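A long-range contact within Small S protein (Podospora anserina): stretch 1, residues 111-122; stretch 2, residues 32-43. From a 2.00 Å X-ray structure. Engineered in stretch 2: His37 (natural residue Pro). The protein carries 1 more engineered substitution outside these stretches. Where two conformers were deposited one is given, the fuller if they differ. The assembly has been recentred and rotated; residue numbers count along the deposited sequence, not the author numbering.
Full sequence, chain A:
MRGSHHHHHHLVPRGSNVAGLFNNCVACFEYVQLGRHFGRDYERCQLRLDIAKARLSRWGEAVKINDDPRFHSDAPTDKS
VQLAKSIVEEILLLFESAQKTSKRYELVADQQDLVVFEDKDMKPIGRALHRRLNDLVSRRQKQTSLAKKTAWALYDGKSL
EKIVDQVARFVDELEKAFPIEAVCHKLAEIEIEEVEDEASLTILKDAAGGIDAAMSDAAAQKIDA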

ATOM      1  N   GLN A 111     -21.687   1.159  16.912  1.00 46.68           N
ATOM      2  CA  GLN A 111     -20.898   1.698  18.033  1.00 47.66           C
ATOM      3  C   GLN A 111     -20.135   0.630  18.810  1.00 47.82           C
ATOM      4  O   GLN A 111     -19.056   0.903  19.337  1.00 48.14           O
ATOM      5  CB  GLN A 111     -21.763   2.513  18.998  1.00 48.01           C
ATOM      6  CG  GLN A 111     -22.553   3.621  18.328  1.00 49.94           C
ATOM      7  CD  GLN A 111     -21.697   4.461  17.414  1.00 50.03           C
ATOM      8  OE1 GLN A 111     -20.663   4.984  17.831  1.00 51.76           O
ATOM      9  NE2 GLN A 111     -22.116   4.592  16.150  1.00 50.36           N
ATOM     10  N   GLN A 112     -20.702  -0.574  18.879  1.00 47.74           N
ATOM     11  CA  GLN A 112     -20.018  -1.734  19.477  1.00 47.85           C
ATOM     12  C   GLN A 112     -18.620  -1.894  18.880  1.00 47.00           C
ATOM     13  O   GLN A 112     -17.633  -1.987  19.613  1.00 47.26           O
ATOM     14  CB  GLN A 112     -20.844  -3.039  19.321  1.00 47.76           C
ATOM     15  CG  GLN A 112     -21.653  -3.174  17.999  1.00 49.17           C
ATOM     16  CD  GLN A 112     -22.106  -4.613  17.654  1.00 49.15           C
ATOM     17  OE1 GLN A 112     -22.492  -5.394  18.528  1.00 50.85           O
ATOM     18  NE2 GLN A 112     -22.072  -4.948  16.364  1.00 49.24           N
ATOM     19  N   ASP A 113     -18.556  -1.858  17.553  1.00 45.88           N
ATOM     20  CA  ASP A 113     -17.349  -2.177  16.788  1.00 45.41           C
ATOM     21  C   ASP A 113     -16.329  -1.038  16.691  1.00 44.30           C
ATOM     22  O   ASP A 113     -15.205  -1.255  16.221  1.00 44.11           O
ATOM     23  CB  ASP A 113     -17.738  -2.654  15.387  1.00 45.97           C
ATOM     24  CG  ASP A 113     -18.561  -3.923  15.416  1.00 46.49           C
ATOM     25  OD1 ASP A 113     -19.601  -3.972  14.725  1.00 46.86           O
ATOM     26  OD2 ASP A 113     -18.171  -4.859  16.148  1.00 49.05           O
ATOM     27  N   LEU A 114     -16.721   0.147  17.161  1.00 43.34           N
ATOM     28  CA  LEU A 114     -15.876   1.340  17.131  1.00 42.74           C
ATOM     29  C   LEU A 114     -15.003   1.572  18.382  1.00 41.82           C
ATOM     30  O   LEU A 114     -14.166   2.482  18.401  1.00 41.83           O
ATOM     31  CB  LEU A 114     -16.722   2.575  16.791  1.00 43.01           C
ATOM     32  CG  LEU A 114     -17.345   2.569  15.385  1.00 43.16           C
ATOM     33  CD1 LEU A 114     -18.087   3.858  15.109  1.00 43.24           C
ATOM     34  CD2 LEU A 114     -16.302   2.323  14.320  1.00 43.91           C
ATOM     35  N   VAL A 115     -15.168   0.715  19.387  1.00 40.57           N
ATOM     36  CA  VAL A 115     -14.416   0.769  20.645  1.00 39.87           C
ATOM     37  C   VAL A 115     -12.964   0.352  20.405  1.00 39.63           C
ATOM     38  O   VAL A 115     -12.705  -0.656  19.735  1.00 39.08           O
ATOM     39  CB  VAL A 115     -15.063  -0.194  21.695  1.00 39.63           C
ATOM     40  CG1 VAL A 115     -14.191  -0.369  22.941  1.00 39.26           C
ATOM     41  CG2 VAL A 115     -16.445   0.306  22.095  1.00 39.98           C
ATOM     42  N   VAL A 116     -12.021   1.116  20.957  1.00 39.17           N
ATOM     43  CA  VAL A 116     -10.599   0.817  20.761  1.00 39.03           C
ATOM     44  C   VAL A 116      -9.888   0.409  22.059  1.00 38.64           C
ATOM     45  O   VAL A 116     -10.258   0.852  23.143  1.00 38.51           O
ATOM     46  CB  VAL A 116      -9.818   1.989  20.047  1.00 39.03           C
ATOM     47  CG1 VAL A 116     -10.429   2.321  18.692  1.00 38.76           C
ATOM     48  CG2 VAL A 116      -9.776   3.233  20.901  1.00 39.39           C
ATOM     49  N   PHE A 117      -8.865  -0.429  21.926  1.00 38.34           N
ATOM     50  CA  PHE A 117      -7.972  -0.751  23.028  1.00 38.67           C
ATOM     51  C   PHE A 117      -7.185   0.474  23.546  1.00 39.41           C
ATOM     52  O   PHE A 117      -6.943   1.431  22.805  1.00 38.27           O
ATOM     53  CB  PHE A 117      -7.014  -1.863  22.616  1.00 38.11           C
ATOM     54  CG  PHE A 117      -7.648  -3.233  22.579  1.00 38.31           C
ATOM     55  CD1 PHE A 117      -7.965  -3.830  21.360  1.00 36.31           C
ATOM     56  CD2 PHE A 117      -7.934  -3.921  23.769  1.00 36.67           C
ATOM     57  CE1 PHE A 117      -8.553  -5.097  21.310  1.00 35.55           C
ATOM     58  CE2 PHE A 117      -8.534  -5.193  23.741  1.00 37.09           C
ATOM     59  CZ  PHE A 117      -8.843  -5.785  22.510  1.00 37.75           C
ATOM     60  N   GLU A 118      -6.812   0.432  24.824  1.00 40.39           N
ATOM     61  CA  GLU A 118      -5.935   1.447  25.420  1.00 41.84           C
ATOM     62  C   GLU A 118      -4.894   0.700  26.210  1.00 41.85           C
ATOM     63  O   GLU A 118      -5.127  -0.446  26.566  1.00 40.41           O
ATOM     64  CB  GLU A 118      -6.716   2.451  26.287  1.00 41.75           C
ATOM     65  CG  GLU A 118      -7.949   1.869  26.972  1.00 46.56           C
ATOM     66  CD  GLU A 118      -9.129   2.852  27.046  1.00 51.54           C
ATOM     67  OE1 GLU A 118      -8.965   3.974  27.593  1.00 51.52           O
ATOM     68  OE2 GLU A 118     -10.230   2.480  26.566  1.00 53.71           O
ATOM     69  N   ASP A 119      -3.736   1.314  26.469  1.00 42.22           N
ATOM     70  CA  ASP A 119      -2.620   0.545  27.064  1.00 42.92           C
ATOM     71  C   ASP A 119      -2.866  -0.038  28.469  1.00 42.94           C
ATOM     72  O   ASP A 119      -2.150  -0.935  28.901  1.00 43.89           O
ATOM     73  CB  ASP A 119      -1.233   1.217  26.866  1.00 43.49           C
ATOM     74  CG  ASP A 119      -0.965   2.374  27.827  1.00 44.62           C
ATOM     75  OD1 ASP A 119       0.099   3.018  27.646  1.00 47.47           O
ATOM     76  OD2 ASP A 119      -1.766   2.637  28.752  1.00 41.68           O
ATOM     77  N   LYS A 120      -3.911   0.439  29.146  1.00 42.32           N
ATOM     78  CA  LYS A 120      -4.444  -0.217  30.343  1.00 42.16           C
ATOM     79  C   LYS A 120      -4.995  -1.625  30.076  1.00 41.01           C
ATOM     80  O   LYS A 120      -5.201  -2.379  31.015  1.00 40.33           O
ATOM     81  CB  LYS A 120      -5.530   0.637  31.033  1.00 42.10           C
ATOM     82  CG  LYS A 120      -6.929   0.541  30.387  1.00 43.74           C
ATOM     83  CD  LYS A 120      -8.037   1.036  31.296  1.00 42.85           C
ATOM     84  CE  LYS A 120      -8.229   2.553  31.237  1.00 45.74           C
ATOM     85  NZ  LYS A 120      -9.090   2.997  30.080  1.00 46.73           N
ATOM     86  N   ASP A 121      -5.250  -1.954  28.807  1.00 40.72           N
ATOM     87  CA  ASP A 121      -5.696  -3.295  28.400  1.00 40.20           C
ATOM     88  C   ASP A 121      -4.527  -4.263  28.154  1.00 40.16           C
ATOM     89  O   ASP A 121      -4.751  -5.452  27.849  1.00 40.16           O
ATOM     90  CB  ASP A 121      -6.591  -3.229  27.156  1.00 39.97           C
ATOM     91  CG  ASP A 121      -7.830  -2.429  27.389  1.00 39.67           C
ATOM     92  OD1 ASP A 121      -8.071  -1.485  26.621  1.00 36.08           O
ATOM     93  OD2 ASP A 121      -8.558  -2.731  28.367  1.00 40.91           O
ATOM     94  N   MET A 122      -3.298  -3.747  28.264  1.00 38.81           N
ATOM     95  CA  MET A 122      -2.101  -4.588  28.332  1.00 38.11           C
ATOM     96  C   MET A 122      -1.817  -5.079  29.741  1.00 37.74           C
ATOM     97  O   MET A 122      -2.222  -4.455  30.729  1.00 37.40           O
ATOM     98  CB  MET A 122      -0.873  -3.813  27.873  1.00 37.53           C
ATOM     99  CG  MET A 122      -0.847  -3.485  26.427  1.00 36.91           C
ATOM    100  SD  MET A 122       0.622  -2.487  26.089  1.00 39.30           S
ATOM    101  CE  MET A 122       0.343  -2.113  24.372  1.00 33.76           C
TER
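Stretch 2 32-43: VQLGRHFGRDYE

The firmest polar link between the two stretches is a backbone hydrogen bond, from Phe117 N to Leu34 O at 3.0 Å. A bridging water extends it: it accepts from Leu34 N at 2.8 Å and donates to Phe117 O at 2.8 Å, so both backbone polar groups of Leu34 are satisfied across the contact. Here the chains form a single beta bridge, Val116 with Gly35, their CA atoms 4.4 Å apart. On the other flank of the bridge Val115 O lies 3.2 Å from Arg36 N. At the bridge the two chains run antiparallel; after it stretch 2 turns back, so that Met122 CA later comes within 5.5 Å of Glu43 CA.

Arg36, at the start of a short 3-10 segment, carries the charged part of the contact. Its long side chain reaches back along stretch 1, where Arg36 NE donates a weak hydrogen bond to Gln112 O at 3.3 Å, near the guanidinium plane. Asp113 OD2 sits over one face of the same group, 3.6 Å from Arg36 NE; this long salt bridge rests on charge alone, since no N-H points at the oxygen. Asp113 OD2 also lies 3.7 Å from CE1 of the engineered His37, at the edge of the imidazole.

Packing centres on Phe117 and Tyr42, both of which point toward the opposing stretch. Beyond the strand that includes Gln33, stretch 2 passes through the 3-10 segment 36-38 and a turn before entering the helix that includes Tyr42 and Glu43, which brings the tyrosine over the phenylalanine. Their rings form an offset stack, planes 8° apart and centroids separated by 4.6 Å. The offset places each CB over the other ring: Phe117 CB is 3.3 Å from the Tyr42 centroid and Tyr42 CB 3.7 Å from the Phe117 centroid. Flat aromatic side chains suit this arrangement because each offers a broad face to the other's methylene. Phe117 CZ also reaches Gly39 O at 3.2 Å; the positive phi of Gly39 favours glycine in this turn.

Farther out, a 3-10 turn at 119-121 carries stretch 1 past the tyrosine. It is steadied by Glu118 N donating to Asp121 OD1 at 2.9 Å, a role for which a short carboxylate is well fitted. Met122 then lays its flexible, apolar chain against the helix, Met122 CG 3.7 Å from Tyr42 CE2 and 3.4 Å from Glu43 CG. Val116 CG1 also lies 3.3 Å from Gln33 NE2.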

ATOM      1  N   VAL A  32      -2.285   6.350  15.879  1.00 37.77           N
ATOM      2  CA  VAL A  32      -2.920   5.045  15.615  1.00 37.51           C
ATOM      3  C   VAL A  32      -3.382   4.183  16.804  1.00 36.85           C
ATOM      4  O   VAL A  32      -2.631   3.840  17.719  1.00 35.19           O
ATOM      5  CB  VAL A  32      -2.367   4.239  14.354  1.00 38.49           C
ATOM      6  CG1 VAL A  32      -0.989   4.687  13.868  1.00 37.34           C
ATOM      7  CG2 VAL A  32      -2.541   2.699  14.478  1.00 37.84           C
ATOM      8  N   GLN A  33      -4.683   3.896  16.755  1.00 36.27           N
ATOM      9  CA  GLN A  33      -5.379   3.063  17.717  1.00 34.33           C
ATOM     10  C   GLN A  33      -5.606   1.663  17.122  1.00 33.02           C
ATOM     11  O   GLN A  33      -5.569   1.476  15.900  1.00 31.44           O
ATOM     12  CB  GLN A  33      -6.741   3.678  18.022  1.00 35.45           C
ATOM     13  CG  GLN A  33      -6.749   5.023  18.724  1.00 37.11           C
ATOM     14  CD  GLN A  33      -8.095   5.716  18.574  1.00 40.20           C
ATOM     15  OE1 GLN A  33      -8.361   6.725  19.203  1.00 41.82           O
ATOM     16  NE2 GLN A  33      -8.956   5.157  17.732  1.00 44.49           N
ATOM     17  N   LEU A  34      -5.801   0.662  17.986  1.00 31.15           N
ATOM     18  CA  LEU A  34      -6.161  -0.665  17.496  1.00 29.62           C
ATOM     19  C   LEU A  34      -7.582  -0.995  17.953  1.00 28.55           C
ATOM     20  O   LEU A  34      -7.930  -0.804  19.115  1.00 27.82           O
ATOM     21  CB  LEU A  34      -5.170  -1.752  17.946  1.00 29.35           C
ATOM     22  CG  LEU A  34      -3.711  -1.604  17.483  1.00 31.33           C
ATOM     23  CD1 LEU A  34      -2.958  -2.868  17.832  1.00 31.98           C
ATOM     24  CD2 LEU A  34      -3.621  -1.326  15.983  1.00 31.97           C
ATOM     25  N   GLY A  35      -8.364  -1.525  17.025  1.00 28.50           N
ATOM     26  CA  GLY A  35      -9.780  -1.741  17.269  1.00 28.48           C
ATOM     27  C   GLY A  35     -10.077  -3.051  17.970  1.00 28.49           C
ATOM     28  O   GLY A  35      -9.218  -3.929  18.147  1.00 27.62           O
ATOM     29  N   ARG A  36     -11.341  -3.193  18.332  1.00 29.86           N
ATOM     30  CA  ARG A  36     -11.815  -4.300  19.136  1.00 30.07           C
ATOM     31  C   ARG A  36     -11.384  -5.665  18.592  1.00 29.76           C
ATOM     32  O   ARG A  36     -11.130  -6.596  19.368  1.00 29.64           O
ATOM     33  CB  ARG A  36     -13.352  -4.167  19.256  1.00 31.46           C
ATOM     34  CG  ARG A  36     -14.138  -5.455  19.136  1.00 34.71           C
ATOM     35  CD  ARG A  36     -15.442  -5.178  18.418  1.00 40.31           C
ATOM     36  NE  ARG A  36     -16.543  -5.104  19.365  1.00 44.15           N
ATOM     37  CZ  ARG A  36     -17.353  -6.128  19.628  1.00 44.88           C
ATOM     38  NH1 ARG A  36     -17.158  -7.280  19.015  1.00 47.10           N
ATOM     39  NH2 ARG A  36     -18.339  -6.009  20.500  1.00 45.28           N
ATOM     40  N   HIS A  37     -11.304  -5.781  17.271  1.00 30.08           N
ATOM     41  CA  HIS A  37     -11.125  -7.070  16.630  1.00 31.63           C
ATOM     42  C   HIS A  37      -9.741  -7.702  16.703  1.00 31.21           C
ATOM     43  O   HIS A  37      -9.602  -8.887  16.367  1.00 30.89           O
ATOM     44  CB  HIS A  37     -11.729  -7.106  15.206  1.00 32.57           C
ATOM     45  CG  HIS A  37     -13.185  -7.484  15.191  1.00 37.32           C
ATOM     46  ND1 HIS A  37     -14.194  -6.594  15.509  1.00 39.65           N
ATOM     47  CD2 HIS A  37     -13.797  -8.672  14.952  1.00 40.60           C
ATOM     48  CE1 HIS A  37     -15.362  -7.209  15.443  1.00 41.35           C
ATOM     49  NE2 HIS A  37     -15.149  -8.474  15.122  1.00 43.18           N
ATOM     50  N   PHE A  38      -8.741  -6.952  17.182  1.00 31.04           N
ATOM     51  CA  PHE A  38      -7.436  -7.542  17.550  1.00 31.29           C
ATOM     52  C   PHE A  38      -7.521  -8.562  18.698  1.00 31.65           C
ATOM     53  O   PHE A  38      -6.701  -9.489  18.772  1.00 31.23           O
ATOM     54  CB  PHE A  38      -6.400  -6.434  17.845  1.00 31.40           C
ATOM     55  CG  PHE A  38      -5.940  -5.750  16.607  1.00 32.63           C
ATOM     56  CD1 PHE A  38      -6.600  -4.606  16.144  1.00 30.76           C
ATOM     57  CD2 PHE A  38      -4.907  -6.308  15.834  1.00 31.58           C
ATOM     58  CE1 PHE A  38      -6.184  -3.982  14.954  1.00 31.23           C
ATOM     59  CE2 PHE A  38      -4.501  -5.690  14.642  1.00 31.73           C
ATOM     60  CZ  PHE A  38      -5.149  -4.535  14.207  1.00 29.47           C
ATOM     61  N   GLY A  39      -8.525  -8.395  19.561  1.00 31.85           N
ATOM     62  CA  GLY A  39      -8.799  -9.322  20.676  1.00 32.60           C
ATOM     63  C   GLY A  39      -7.644  -9.457  21.650  1.00 32.92           C
ATOM     64  O   GLY A  39      -7.076  -8.459  22.100  1.00 33.67           O
ATOM     65  N   ARG A  40      -7.261 -10.690  21.959  1.00 32.64           N
ATOM     66  CA  ARG A  40      -6.155 -10.908  22.890  1.00 32.64           C
ATOM     67  C   ARG A  40      -4.808 -10.621  22.242  1.00 31.26           C
ATOM     68  O   ARG A  40      -3.795 -10.671  22.917  1.00 30.69           O
ATOM     69  CB  ARG A  40      -6.123 -12.335  23.473  1.00 33.51           C
ATOM     70  CG  ARG A  40      -7.410 -13.180  23.331  1.00 38.63           C
ATOM     71  CD  ARG A  40      -7.025 -14.551  22.770  1.00 45.12           C
ATOM     72  NE  ARG A  40      -6.314 -14.371  21.493  1.00 49.22           N
ATOM     73  CZ  ARG A  40      -5.445 -15.236  20.971  1.00 50.75           C
ATOM     74  NH1 ARG A  40      -5.149 -16.369  21.608  1.00 49.66           N
ATOM     75  NH2 ARG A  40      -4.865 -14.953  19.804  1.00 50.62           N
ATOM     76  N   ASP A  41      -4.793 -10.337  20.938  0.60 30.58           N
ATOM     77  CA  ASP A  41      -3.525 -10.006  20.260  0.60 30.08           C
ATOM     78  C   ASP A  41      -3.162  -8.534  20.313  0.60 29.51           C
ATOM     79  O   ASP A  41      -2.166  -8.124  19.722  0.60 29.50           O
ATOM     80  CB  ASP A  41      -3.528 -10.472  18.807  0.60 29.91           C
ATOM     81  CG  ASP A  41      -3.377 -11.961  18.680  0.60 29.25           C
ATOM     82  OD1 ASP A  41      -2.992 -12.629  19.660  0.60 29.31           O
ATOM     83  OD2 ASP A  41      -3.640 -12.471  17.583  0.60 29.76           O
ATOM     84  N   TYR A  42      -3.981  -7.749  21.005  1.00 29.19           N
ATOM     85  CA  TYR A  42      -3.786  -6.326  21.098  1.00 29.36           C
ATOM     86  C   TYR A  42      -2.349  -5.983  21.526  1.00 28.42           C
ATOM     87  O   TYR A  42      -1.663  -5.262  20.818  1.00 26.53           O
ATOM     88  CB  TYR A  42      -4.762  -5.673  22.075  1.00 29.43           C
ATOM     89  CG  TYR A  42      -4.312  -4.280  22.518  1.00 29.65           C
ATOM     90  CD1 TYR A  42      -4.035  -3.269  21.574  1.00 28.59           C
ATOM     91  CD2 TYR A  42      -4.185  -3.975  23.862  1.00 28.87           C
ATOM     92  CE1 TYR A  42      -3.633  -2.000  21.981  1.00 31.39           C
ATOM     93  CE2 TYR A  42      -3.797  -2.727  24.280  1.00 31.21           C
ATOM     94  CZ  TYR A  42      -3.514  -1.742  23.338  1.00 30.73           C
ATOM     95  OH  TYR A  42      -3.132  -0.504  23.789  1.00 30.29           O
ATOM     96  N   GLU A  43      -1.923  -6.527  22.663  1.00 28.89           N
ATOM     97  CA  GLU A  43      -0.666  -6.142  23.292  1.00 29.47           C
ATOM     98  C   GLU A  43       0.480  -6.397  22.334  1.00 29.77           C
ATOM     99  O   GLU A  43       1.279  -5.493  22.084  1.00 29.67           O
ATOM    100  CB  GLU A  43      -0.470  -6.907  24.597  1.00 30.22           C
ATOM    101  CG  GLU A  43       0.676  -6.409  25.451  1.00 29.20           C
ATOM    102  CD  GLU A  43       0.866  -7.253  26.694  1.00 29.27           C
ATOM    103  OE1 GLU A  43      -0.101  -7.432  27.463  1.00 29.46           O
ATOM    104  OE2 GLU A  43       1.996  -7.738  26.902  1.00 28.70           O
TER
HETATM  105  O   HOH W   1      -5.146   1.392  20.602  1.00 29.80           O